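Long-range contact in putative MAR1 (Leishmania donovani, PDB 1X9G), which is of unknown function but belongs to the isochorismatase superfamily and is probably a hydrolase, named a putative MAR1 ribonuclease: residues N41-V55 with R187-L200. Numbering follows the deposited sequence.
Sequences NCVFVANRLARLHEV and RISKLLKEEPPIPL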
loop_
_atom_site.group_PDB
_atom_site.type_symbol
_atom_site.label_atom_id
_atom_site.label_comp_id
_atom_site.label_asym_id
_atom_site.label_seq_id
_atom_site.Cartn_x
_atom_site.Cartn_y
_atom_site.Cartn_z
ATOM N N ASN A 41 -21.900 11.241 5.312
ATOM C CA ASN A 41 -20.580 11.738 5.704
ATOM C C ASN A 41 -19.956 12.673 4.665
ATOM O O ASN A 41 -19.281 13.647 5.029
ATOM C CB ASN A 41 -19.657 10.609 6.086
ATOM C CG ASN A 41 -19.852 10.146 7.520
ATOM O OD1 ASN A 41 -20.902 10.360 8.127
ATOM N ND2 ASN A 41 -18.847 9.492 8.060
ATOM N N CYS A 42 -20.184 12.396 3.379
ATOM C CA CYS A 42 -19.763 13.320 2.326
ATOM C C CYS A 42 -20.398 14.704 2.489
ATOM O O CYS A 42 -19.741 15.731 2.277
ATOM C CB CYS A 42 -20.113 12.773 0.951
ATOM S SG CYS A 42 -19.263 11.277 0.563
ATOM N N VAL A 43 -21.687 14.717 2.848
ATOM C CA VAL A 43 -22.440 15.956 3.084
ATOM C C VAL A 43 -21.828 16.688 4.277
ATOM O O VAL A 43 -21.630 17.893 4.244
ATOM C CB VAL A 43 -23.975 15.642 3.270
ATOM C CG1 VAL A 43 -24.771 16.829 3.712
ATOM C CG2 VAL A 43 -24.582 15.089 1.958
ATOM N N PHE A 44 -21.508 15.928 5.318
ATOM C CA PHE A 44 -20.951 16.474 6.543
ATOM C C PHE A 44 -19.645 17.210 6.293
ATOM O O PHE A 44 -19.397 18.270 6.896
ATOM C CB PHE A 44 -20.733 15.356 7.574
ATOM C CG PHE A 44 -19.997 15.807 8.795
ATOM C CD1 PHE A 44 -20.681 16.447 9.848
ATOM C CD2 PHE A 44 -18.616 15.653 8.888
ATOM C CE1 PHE A 44 -19.979 16.909 11.010
ATOM C CE2 PHE A 44 -17.911 16.113 10.033
ATOM C CZ PHE A 44 -18.605 16.725 11.091
ATOM N N VAL A 45 -18.823 16.627 5.420
ATOM C CA VAL A 45 -17.489 17.112 5.098
ATOM C C VAL A 45 -17.650 18.332 4.212
ATOM O O VAL A 45 -16.908 19.303 4.350
ATOM C CB VAL A 45 -16.603 15.989 4.402
ATOM C CG1 VAL A 45 -15.364 16.552 3.746
ATOM C CG2 VAL A 45 -16.206 14.926 5.390
ATOM N N ALA A 46 -18.607 18.272 3.300
ATOM C CA ALA A 46 -18.990 19.422 2.458
ATOM C C ALA A 46 -19.380 20.620 3.298
ATOM O O ALA A 46 -18.856 21.714 3.078
ATOM C CB ALA A 46 -20.131 19.061 1.510
ATOM N N ASN A 47 -20.249 20.401 4.286
ATOM C CA ASN A 47 -20.551 21.456 5.287
ATOM C C ASN A 47 -19.312 21.893 6.051
ATOM O O ASN A 47 -19.037 23.086 6.061
ATOM C CB ASN A 47 -21.666 21.069 6.274
ATOM C CG ASN A 47 -23.037 20.936 5.604
ATOM O OD1 ASN A 47 -23.424 21.747 4.745
ATOM N ND2 ASN A 47 -23.786 19.906 6.011
ATOM N N ARG A 48 -18.549 20.945 6.637
ATOM C CA ARG A 48 -17.294 21.269 7.373
ATOM C C ARG A 48 -16.326 22.199 6.646
ATOM O O ARG A 48 -15.884 23.195 7.220
ATOM C CB ARG A 48 -16.536 20.018 7.853
ATOM C CG ARG A 48 -15.178 20.329 8.533
ATOM C CD ARG A 48 -14.497 19.060 9.181
ATOM N NE ARG A 48 -15.011 18.799 10.536
ATOM C CZ ARG A 48 -14.839 17.668 11.222
ATOM N NH1 ARG A 48 -14.130 16.651 10.711
ATOM N NH2 ARG A 48 -15.363 17.547 12.442
ATOM N N LEU A 49 -15.999 21.865 5.397
ATOM C CA LEU A 49 -15.120 22.704 4.550
ATOM C C LEU A 49 -15.804 24.002 4.107
ATOM O O LEU A 49 -15.129 24.935 3.637
ATOM C CB LEU A 49 -14.630 21.913 3.315
ATOM C CG LEU A 49 -13.485 20.877 3.467
ATOM C CD1 LEU A 49 -12.190 21.509 4.006
ATOM C CD2 LEU A 49 -13.872 19.780 4.393
ATOM N N ALA A 50 -17.138 24.035 4.214
ATOM C CA ALA A 50 -17.918 25.197 3.782
ATOM C C ALA A 50 -17.735 26.234 4.836
ATOM O O ALA A 50 -17.331 27.350 4.525
ATOM C CB ALA A 50 -19.413 24.857 3.592
ATOM N N ARG A 51 -17.963 25.828 6.090
ATOM C CA ARG A 51 -17.809 26.704 7.253
ATOM C C ARG A 51 -16.365 27.147 7.437
ATOM O O ARG A 51 -16.101 28.306 7.814
ATOM C CB ARG A 51 -18.325 26.028 8.527
ATOM C CG ARG A 51 -19.774 25.453 8.434
ATOM C CD ARG A 51 -20.841 26.514 8.301
ATOM N NE ARG A 51 -20.929 27.126 6.977
ATOM C CZ ARG A 51 -21.496 26.542 5.914
ATOM N NH1 ARG A 51 -21.954 25.282 6.009
ATOM N NH2 ARG A 51 -21.564 27.193 4.735
ATOM N N LEU A 52 -15.433 26.234 7.175
ATOM C CA LEU A 52 -14.010 26.548 7.200
ATOM C C LEU A 52 -13.624 27.682 6.229
ATOM O O LEU A 52 -12.826 28.556 6.581
ATOM C CB LEU A 52 -13.158 25.287 6.913
ATOM C CG LEU A 52 -11.646 25.563 6.882
ATOM C CD1 LEU A 52 -11.301 26.087 8.249
ATOM C CD2 LEU A 52 -10.747 24.377 6.489
ATOM N N HIS A 53 -14.139 27.617 5.007
ATOM C CA HIS A 53 -13.804 28.598 3.987
ATOM C C HIS A 53 -14.332 29.994 4.372
ATOM O O HIS A 53 -13.643 30.990 4.140
ATOM C CB HIS A 53 -14.324 28.145 2.617
ATOM C CG HIS A 53 -14.757 29.262 1.714
ATOM N ND1 HIS A 53 -13.866 30.101 1.079
ATOM C CD2 HIS A 53 -15.995 29.659 1.322
ATOM C CE1 HIS A 53 -14.534 30.969 0.340
ATOM N NE2 HIS A 53 -15.829 30.727 0.476
ATOM N N GLU A 54 -15.530 30.050 4.966
ATOM C CA GLU A 54 -16.062 31.287 5.563
ATOM C C GLU A 54 -15.158 31.861 6.657
ATOM O O GLU A 54 -15.021 33.059 6.752
ATOM C CB GLU A 54 -17.476 31.071 6.079
ATOM C CG GLU A 54 -18.402 30.831 4.922
ATOM C CD GLU A 54 -19.701 30.193 5.304
ATOM O OE1 GLU A 54 -19.773 29.545 6.367
ATOM O OE2 GLU A 54 -20.661 30.333 4.513
ATOM N N VAL A 55 -14.509 30.998 7.444
ATOM C CA VAL A 55 -13.460 31.436 8.378
ATOM C C VAL A 55 -12.322 32.137 7.621
ATOM O O VAL A 55 -11.830 33.167 8.056
ATOM C CB VAL A 55 -12.894 30.270 9.242
ATOM C CG1 VAL A 55 -11.774 30.755 10.101
ATOM C CG2 VAL A 55 -13.946 29.656 10.128
ATOM N N ARG A 187 -12.332 29.392 16.211
ATOM C CA ARG A 187 -13.366 29.241 15.203
ATOM C C ARG A 187 -13.312 27.861 14.542
ATOM O O ARG A 187 -14.332 27.181 14.435
ATOM C CB ARG A 187 -13.248 30.343 14.143
ATOM C CG ARG A 187 -14.087 31.606 14.389
ATOM C CD ARG A 187 -13.734 32.662 13.342
ATOM N NE ARG A 187 -14.751 32.777 12.291
ATOM C CZ ARG A 187 -14.794 33.738 11.358
ATOM N NH1 ARG A 187 -13.845 34.679 11.308
ATOM N NH2 ARG A 187 -15.778 33.752 10.454
ATOM N N ILE A 188 -12.108 27.463 14.120
ATOM C CA ILE A 188 -11.856 26.220 13.408
ATOM C C ILE A 188 -11.998 25.020 14.336
ATOM O O ILE A 188 -12.557 23.982 13.947
ATOM C CB ILE A 188 -10.480 26.260 12.730
ATOM C CG1 ILE A 188 -10.478 27.364 11.662
ATOM C CG2 ILE A 188 -10.156 24.913 12.103
ATOM C CD1 ILE A 188 -9.161 27.579 10.908
ATOM N N SER A 189 -11.510 25.175 15.566
ATOM C CA SER A 189 -11.663 24.170 16.624
ATOM C C SER A 189 -13.133 23.759 16.790
ATOM O O SER A 189 -13.443 22.593 17.024
ATOM C CB SER A 189 -11.101 24.731 17.944
ATOM O OG SER A 189 -11.256 23.844 19.037
ATOM N N LYS A 190 -14.028 24.733 16.659
ATOM C CA LYS A 190 -15.447 24.532 16.877
ATOM C C LYS A 190 -16.080 23.583 15.851
ATOM O O LYS A 190 -16.982 22.794 16.180
ATOM C CB LYS A 190 -16.133 25.918 16.911
ATOM C CG LYS A 190 -17.546 26.029 16.315
ATOM C CD LYS A 190 -17.766 27.391 15.636
ATOM C CE LYS A 190 -17.458 27.361 14.116
ATOM N NZ LYS A 190 -18.703 27.508 13.246
ATOM N N LEU A 191 -15.612 23.674 14.612
ATOM C CA LEU A 191 -15.987 22.747 13.546
ATOM C C LEU A 191 -15.645 21.302 13.917
ATOM O O LEU A 191 -16.479 20.405 13.806
ATOM C CB LEU A 191 -15.264 23.142 12.264
ATOM C CG LEU A 191 -15.647 24.523 11.756
ATOM C CD1 LEU A 191 -14.831 24.960 10.554
ATOM C CD2 LEU A 191 -17.152 24.501 11.431
ATOM N N LEU A 192 -14.414 21.109 14.382
ATOM C CA LEU A 192 -13.879 19.818 14.847
ATOM C C LEU A 192 -14.622 19.148 16.019
ATOM O O LEU A 192 -14.382 17.971 16.316
ATOM C CB LEU A 192 -12.400 19.996 15.244
ATOM C CG LEU A 192 -11.249 19.679 14.285
ATOM C CD1 LEU A 192 -11.578 19.848 12.799
ATOM C CD2 LEU A 192 -10.009 20.491 14.675
ATOM N N LYS A 193 -15.488 19.898 16.711
ATOM C CA LYS A 193 -16.258 19.333 17.834
ATOM C C LYS A 193 -17.563 18.741 17.325
ATOM O O LYS A 193 -18.217 18.004 18.054
ATOM C CB LYS A 193 -16.470 20.353 18.965
ATOM C CG LYS A 193 -15.150 20.708 19.730
ATOM C CD LYS A 193 -15.313 21.955 20.659
ATOM C CE LYS A 193 -13.949 22.421 21.311
ATOM N NZ LYS A 193 -13.710 23.924 21.191
ATOM N N GLU A 194 -17.908 19.045 16.065
ATOM C CA GLU A 194 -19.033 18.393 15.356
ATOM C C GLU A 194 -18.682 16.941 14.989
ATOM O O GLU A 194 -17.546 16.620 14.639
ATOM C CB GLU A 194 -19.468 19.170 14.105
ATOM C CG GLU A 194 -19.871 20.634 14.335
ATOM C CD GLU A 194 -20.114 21.434 13.016
ATOM O OE1 GLU A 194 -19.622 22.581 12.926
ATOM O OE2 GLU A 194 -20.796 20.941 12.067
ATOM N N GLU A 195 -19.680 16.080 15.109
ATOM C CA GLU A 195 -19.543 14.650 14.933
ATOM C C GLU A 195 -20.324 14.231 13.682
ATOM O O GLU A 195 -21.469 14.681 13.489
ATOM C CB GLU A 195 -20.150 13.914 16.136
ATOM C CG GLU A 195 -19.648 14.336 17.520
ATOM C CD GLU A 195 -18.516 13.452 18.019
ATOM O OE1 GLU A 195 -18.479 13.149 19.237
ATOM O OE2 GLU A 195 -17.661 13.050 17.188
ATOM N N PRO A 196 -19.731 13.342 12.855
ATOM C CA PRO A 196 -20.346 12.831 11.633
ATOM C C PRO A 196 -21.591 11.952 11.870
ATOM O O PRO A 196 -21.716 11.292 12.904
ATOM C CB PRO A 196 -19.230 11.965 11.002
ATOM C CG PRO A 196 -18.044 12.264 11.704
ATOM C CD PRO A 196 -18.406 12.752 13.069
ATOM N N PRO A 197 -22.489 11.918 10.893
ATOM C CA PRO A 197 -23.661 11.045 10.878
ATOM C C PRO A 197 -23.298 9.568 11.056
ATOM O O PRO A 197 -23.921 8.858 11.864
ATOM C CB PRO A 197 -24.245 11.272 9.481
ATOM C CG PRO A 197 -23.720 12.594 9.053
ATOM C CD PRO A 197 -22.401 12.775 9.703
ATOM N N ILE A 198 -22.300 9.118 10.299
ATOM C CA ILE A 198 -21.766 7.763 10.404
ATOM C C ILE A 198 -20.376 7.874 11.058
ATOM O O ILE A 198 -19.462 8.476 10.480
ATOM C CB ILE A 198 -21.664 7.087 9.000
ATOM C CG1 ILE A 198 -22.996 7.251 8.242
ATOM C CG2 ILE A 198 -21.305 5.636 9.134
ATOM C CD1 ILE A 198 -22.904 7.198 6.699
ATOM N N PRO A 199 -20.226 7.327 12.278
ATOM C CA PRO A 199 -18.988 7.397 13.059
ATOM C C PRO A 199 -17.800 6.993 12.238
ATOM O O PRO A 199 -17.869 5.992 11.516
ATOM C CB PRO A 199 -19.209 6.353 14.150
ATOM C CG PRO A 199 -20.664 6.449 14.393
ATOM C CD PRO A 199 -21.275 6.597 13.012
ATOM N N LEU A 200 -16.727 7.785 12.340
ATOM C CA LEU A 200 -15.423 7.425 11.754
ATOM C C LEU A 200 -14.736 6.368 12.590
ATOM O O LEU A 200 -13.673 5.859 12.217
ATOM C CB LEU A 200 -14.514 8.638 11.625
ATOM C CG LEU A 200 -15.083 9.704 10.706
ATOM C CD1 LEU A 200 -14.033 10.735 10.487
ATOM C CD2 LEU A 200 -15.546 9.072 9.380
ATOM O OXT LEU A 200 -15.246 5.983 13.650
#
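Phe-44 and Arg-48, one helical turn apart, both set CG opposite the backbone N (chi1 172° and 176°), which carries the ring against Pro-196 and the guanidinium toward Leu-191 and Leu-192. Arg-48 then bends at chi3 (-84°), and its guanidinium has the edge of the Phe-44 ring (CE2) over one face and Leu-192 CD1 over the opposite face. At the guanidinium edge, NH2 of Arg-48 makes a weak hydrogen bond of 3.4 Å to Leu-191 O, and its NH1 is bonded to the hydroxyl of Ser-169, which helps fix the rotation of the group. Leu-191 O also receives Glu-194 N in a type I turn from Leu-191 to Glu-194. Farther along, Pro-196 CA sits over the centre of the Phe-44 ring, 4.0 Å from the centroid, a CH-pi contact, and Pro-197 CD packs on Phe-44 CB. The carboxamide of Asn-41 grips the backbone of Ile-198 twice: OD1 accepts from Ile-198 N at 2.9 Å, the donor tilted from the carbonyl plane, and ND2 gives to Ile-198 O at 2.7 Å, in plane and on a lone pair. Toward the other end the axes of 41-55 and 187-191 run antiparallel, 10.0 Å apart at closest. Leu-191 CD2 touches Arg-51 CB at 3.5 Å, and Leu-52 CD1 meets Ile-188 CD1 at 3.7 Å, with Leu-173 of helix 169-176 against Leu-52 and Ile-188. The C-terminal segment thus lies along helix 39-55, which flanks the parallel sheet of the isochorismatase fold, and Leu-200 O reaches Thr-148 of a second subunit. Apolar packing joins the helices, whereas Asn-41 holds Ile-198 by both N-H and C=O and Phe-44 packs on two prolines, which together probably set the tail's course.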